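Local coordinates for protein putative glutathionylspermidine synthase (Methylobacillus flagellatus, PDB 3N6X) that is probably an ATP-grasp ligase, perhaps a glutathionylspermidine synthase that joins a carboxylic acid to an amine at the expense of ATP, at residues Tyr141-Leu149 with Val159-Pro167. Numbering follows the deposited sequence.
Sequences YAHIAGVDL and VLEDNLRTP. With SO4 (sulfate ion), chain B.
Asn163 pairs its backbone with Gly146 and sends its side-chain amide on to Asp148. Its N and O pair with Gly146, the bond from Gly146 N to Asn163 O being 2.9 Å long and nearly straight at 164°. Glycine suits the facing position, because a CB there would crowd the CB of Asn163 and come close to CB of Pro167. From Asn163 CB, 3.2 Å from O1 of a bound sulfate, CG leaves beside the backbone N (chi1 -56°), which carries the amide over the neighbouring strand. Asn163 OD1 stays on the sulfate side, 3.5 Å from sulfate O1, whereas Asn163 ND2 donates to Asp148 OD2 at 3.0 Å and more weakly to Gly146 O. The carboxylate is met from above its plane, and the two flat groups are turned 71° apart; Arg430 forms a salt bridge with OD1 of the same aspartate. A leucine in place of Asn163 would probably leave Asp148 OD2 without its amide donor, so that the carboxylate would be held chiefly through its bond to Arg430. The two strands, 144-151 and 157-163, form an antiparallel beta hairpin within the circularly permuted ATP-grasp region. Further along, Asp148 N and O bond to Glu161 O and Leu160 N. Val147, Leu149 and Val159 share the other face, where Val159 CG2 lies 3.5 Å from Leu149 CD2; branched, apolar residues fit this side, and Leu149 and Val159 also touch helix 81-105, through Leu87 and Arg94. Asp162, on that face too, is paired with Arg94 of the helix. Past the strand, Leu164 CD2 rests 3.6 Å from Ala145 CB, whose small size leaves room for it. Pro167 lays CG against Ile144 CG2 as the chain bends back, and within this bend the backbone N atoms of Arg165 and Thr166 each donate to the sulfate, probably acquired from the crystallisation liquor.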
loop_
_atom_site.group_PDB
_atom_site.type_symbol
_atom_site.label_atom_id
_atom_site.label_comp_id
_atom_site.label_asym_id
_atom_site.label_seq_id
_atom_site.Cartn_x
_atom_site.Cartn_y
_atom_site.Cartn_z
ATOM N N TYR A 141 11.589 -8.883 -6.777
ATOM C CA TYR A 141 10.589 -8.465 -7.766
ATOM C C TYR A 141 9.839 -7.262 -7.268
ATOM O O TYR A 141 9.623 -6.317 -8.029
ATOM C CB TYR A 141 9.614 -9.601 -8.081
ATOM C CG TYR A 141 10.225 -10.713 -8.906
ATOM C CD1 TYR A 141 11.058 -11.671 -8.319
ATOM C CD2 TYR A 141 9.963 -10.823 -10.275
ATOM C CE1 TYR A 141 11.656 -12.675 -9.084
ATOM C CE2 TYR A 141 10.533 -11.849 -11.044
ATOM C CZ TYR A 141 11.359 -12.784 -10.439
ATOM O OH TYR A 141 11.907 -13.809 -11.178
ATOM N N ALA A 142 9.414 -7.301 -5.982
ATOM C CA ALA A 142 8.696 -6.212 -5.350
ATOM C C ALA A 142 9.652 -5.486 -4.425
ATOM O O ALA A 142 9.762 -5.831 -3.241
ATOM C CB ALA A 142 7.494 -6.744 -4.564
ATOM N N HIS A 143 10.381 -4.499 -4.982
ATOM C CA HIS A 143 11.351 -3.658 -4.252
ATOM C C HIS A 143 10.601 -2.828 -3.231
ATOM O O HIS A 143 11.113 -2.569 -2.144
ATOM C CB HIS A 143 12.144 -2.765 -5.247
ATOM C CG HIS A 143 12.851 -3.563 -6.295
ATOM N ND1 HIS A 143 12.157 -4.147 -7.346
ATOM C CD2 HIS A 143 14.146 -3.948 -6.359
ATOM C CE1 HIS A 143 13.061 -4.837 -8.035
ATOM N NE2 HIS A 143 14.272 -4.748 -7.481
ATOM N N ILE A 144 9.348 -2.458 -3.567
ATOM C CA ILE A 144 8.424 -1.790 -2.659
ATOM C C ILE A 144 7.114 -2.590 -2.635
ATOM O O ILE A 144 6.512 -2.838 -3.695
ATOM C CB ILE A 144 8.157 -0.318 -3.043
ATOM C CG1 ILE A 144 9.465 0.455 -3.324
ATOM C CG2 ILE A 144 7.278 0.386 -1.959
ATOM C CD1 ILE A 144 9.236 1.834 -3.837
ATOM N N ALA A 145 6.645 -2.929 -1.432
ATOM C CA ALA A 145 5.395 -3.637 -1.247
ATOM C C ALA A 145 4.559 -2.928 -0.209
ATOM O O ALA A 145 5.017 -2.718 0.916
ATOM C CB ALA A 145 5.671 -5.061 -0.800
ATOM N N GLY A 146 3.359 -2.536 -0.598
ATOM C CA GLY A 146 2.380 -1.954 0.310
ATOM C C GLY A 146 1.464 -3.038 0.846
ATOM O O GLY A 146 1.017 -3.904 0.090
ATOM N N VAL A 147 1.240 -3.053 2.154
ATOM C CA VAL A 147 0.405 -4.074 2.798
ATOM C C VAL A 147 -0.741 -3.382 3.504
ATOM O O VAL A 147 -0.507 -2.680 4.475
ATOM C CB VAL A 147 1.241 -4.949 3.805
ATOM C CG1 VAL A 147 0.401 -6.086 4.378
ATOM C CG2 VAL A 147 2.515 -5.493 3.153
ATOM N N ASP A 148 -1.971 -3.565 3.030
ATOM C CA ASP A 148 -3.120 -2.935 3.685
ATOM C C ASP A 148 -3.582 -3.766 4.889
ATOM O O ASP A 148 -3.936 -4.935 4.740
ATOM C CB ASP A 148 -4.259 -2.650 2.680
ATOM C CG ASP A 148 -3.867 -1.631 1.603
ATOM O OD1 ASP A 148 -3.305 -0.569 1.963
ATOM O OD2 ASP A 148 -4.111 -1.906 0.400
ATOM N N LEU A 149 -3.501 -3.179 6.086
ATOM C CA LEU A 149 -3.797 -3.874 7.342
ATOM C C LEU A 149 -4.953 -3.268 8.079
ATOM O O LEU A 149 -5.108 -2.047 8.101
ATOM C CB LEU A 149 -2.567 -3.854 8.274
ATOM C CG LEU A 149 -1.318 -4.508 7.753
ATOM C CD1 LEU A 149 -0.108 -3.988 8.479
ATOM C CD2 LEU A 149 -1.398 -6.008 7.889
ATOM N N VAL A 159 -4.402 -8.821 6.945
ATOM C CA VAL A 159 -3.959 -8.221 5.677
ATOM C C VAL A 159 -5.155 -8.208 4.729
ATOM O O VAL A 159 -5.656 -9.267 4.373
ATOM C CB VAL A 159 -2.751 -8.960 5.037
ATOM C CG1 VAL A 159 -2.388 -8.343 3.688
ATOM C CG2 VAL A 159 -1.549 -8.979 5.973
ATOM N N LEU A 160 -5.631 -7.026 4.347
ATOM C CA LEU A 160 -6.762 -6.920 3.416
ATOM C C LEU A 160 -6.332 -7.156 1.971
ATOM O O LEU A 160 -7.113 -7.679 1.177
ATOM C CB LEU A 160 -7.410 -5.524 3.505
ATOM C CG LEU A 160 -8.466 -5.289 4.576
ATOM C CD1 LEU A 160 -9.244 -4.047 4.264
ATOM C CD2 LEU A 160 -9.426 -6.441 4.670
ATOM N N GLU A 161 -5.127 -6.684 1.609
ATOM C CA GLU A 161 -4.660 -6.680 0.226
ATOM C C GLU A 161 -3.160 -6.441 0.169
ATOM O O GLU A 161 -2.616 -5.756 1.032
ATOM C CB GLU A 161 -5.381 -5.536 -0.534
ATOM C CG GLU A 161 -5.309 -5.612 -2.048
ATOM C CD GLU A 161 -6.116 -4.544 -2.763
ATOM O OE1 GLU A 161 -6.439 -3.512 -2.129
ATOM O OE2 GLU A 161 -6.428 -4.742 -3.961
ATOM N N ASP A 162 -2.504 -6.940 -0.897
ATOM C CA ASP A 162 -1.084 -6.692 -1.159
ATOM C C ASP A 162 -0.972 -5.705 -2.346
ATOM O O ASP A 162 -1.830 -5.720 -3.221
ATOM C CB ASP A 162 -0.354 -8.021 -1.470
ATOM C CG ASP A 162 -0.430 -9.048 -0.340
ATOM O OD1 ASP A 162 0.148 -8.788 0.741
ATOM O OD2 ASP A 162 -1.041 -10.126 -0.552
ATOM N N ASN A 163 0.041 -4.812 -2.340
ATOM C CA ASN A 163 0.245 -3.824 -3.430
ATOM C C ASN A 163 1.677 -3.902 -3.916
ATOM O O ASN A 163 2.573 -3.368 -3.263
ATOM C CB ASN A 163 -0.087 -2.400 -2.959
ATOM C CG ASN A 163 -1.472 -2.255 -2.402
ATOM O OD1 ASN A 163 -2.453 -2.105 -3.140
ATOM N ND2 ASN A 163 -1.584 -2.316 -1.081
ATOM N N LEU A 164 1.899 -4.593 -5.053
ATOM C CA LEU A 164 3.237 -4.908 -5.547
ATOM C C LEU A 164 3.556 -4.335 -6.932
ATOM O O LEU A 164 4.606 -4.665 -7.497
ATOM C CB LEU A 164 3.424 -6.458 -5.580
ATOM C CG LEU A 164 2.923 -7.269 -4.373
ATOM C CD1 LEU A 164 2.909 -8.741 -4.698
ATOM C CD2 LEU A 164 3.779 -7.036 -3.161
ATOM N N ARG A 165 2.642 -3.556 -7.512
ATOM C CA ARG A 165 2.823 -3.028 -8.870
ATOM C C ARG A 165 3.591 -1.690 -8.857
ATOM O O ARG A 165 4.792 -1.674 -9.169
ATOM C CB ARG A 165 1.465 -2.937 -9.606
ATOM C CG ARG A 165 0.886 -4.330 -9.891
ATOM C CD ARG A 165 -0.586 -4.318 -10.209
ATOM N NE ARG A 165 -1.189 -5.617 -9.929
ATOM C CZ ARG A 165 -2.271 -6.090 -10.535
ATOM N NH1 ARG A 165 -2.879 -5.378 -11.473
ATOM N NH2 ARG A 165 -2.745 -7.286 -10.218
ATOM N N THR A 166 2.918 -0.589 -8.466
ATOM C CA THR A 166 3.549 0.741 -8.274
ATOM C C THR A 166 2.983 1.327 -6.940
ATOM O O THR A 166 2.235 2.322 -6.982
ATOM C CB THR A 166 3.254 1.691 -9.496
ATOM O OG1 THR A 166 1.836 1.816 -9.658
ATOM C CG2 THR A 166 3.902 1.209 -10.807
ATOM N N PRO A 167 3.173 0.621 -5.767
ATOM C CA PRO A 167 2.543 1.092 -4.511
ATOM C C PRO A 167 2.758 2.573 -4.220
ATOM O O PRO A 167 3.848 3.114 -4.465
ATOM C CB PRO A 167 3.162 0.186 -3.433
ATOM C CG PRO A 167 4.345 -0.434 -4.080
ATOM C CD PRO A 167 4.003 -0.572 -5.521
HETATM S S SO4 B . -0.241 -0.980 -6.614
HETATM O O1 SO4 B . -0.444 -0.336 -5.332
HETATM O O2 SO4 B . 0.569 -2.169 -6.446
HETATM O O3 SO4 B . -1.533 -1.323 -7.170
HETATM O O4 SO4 B . 0.404 -0.071 -7.518
#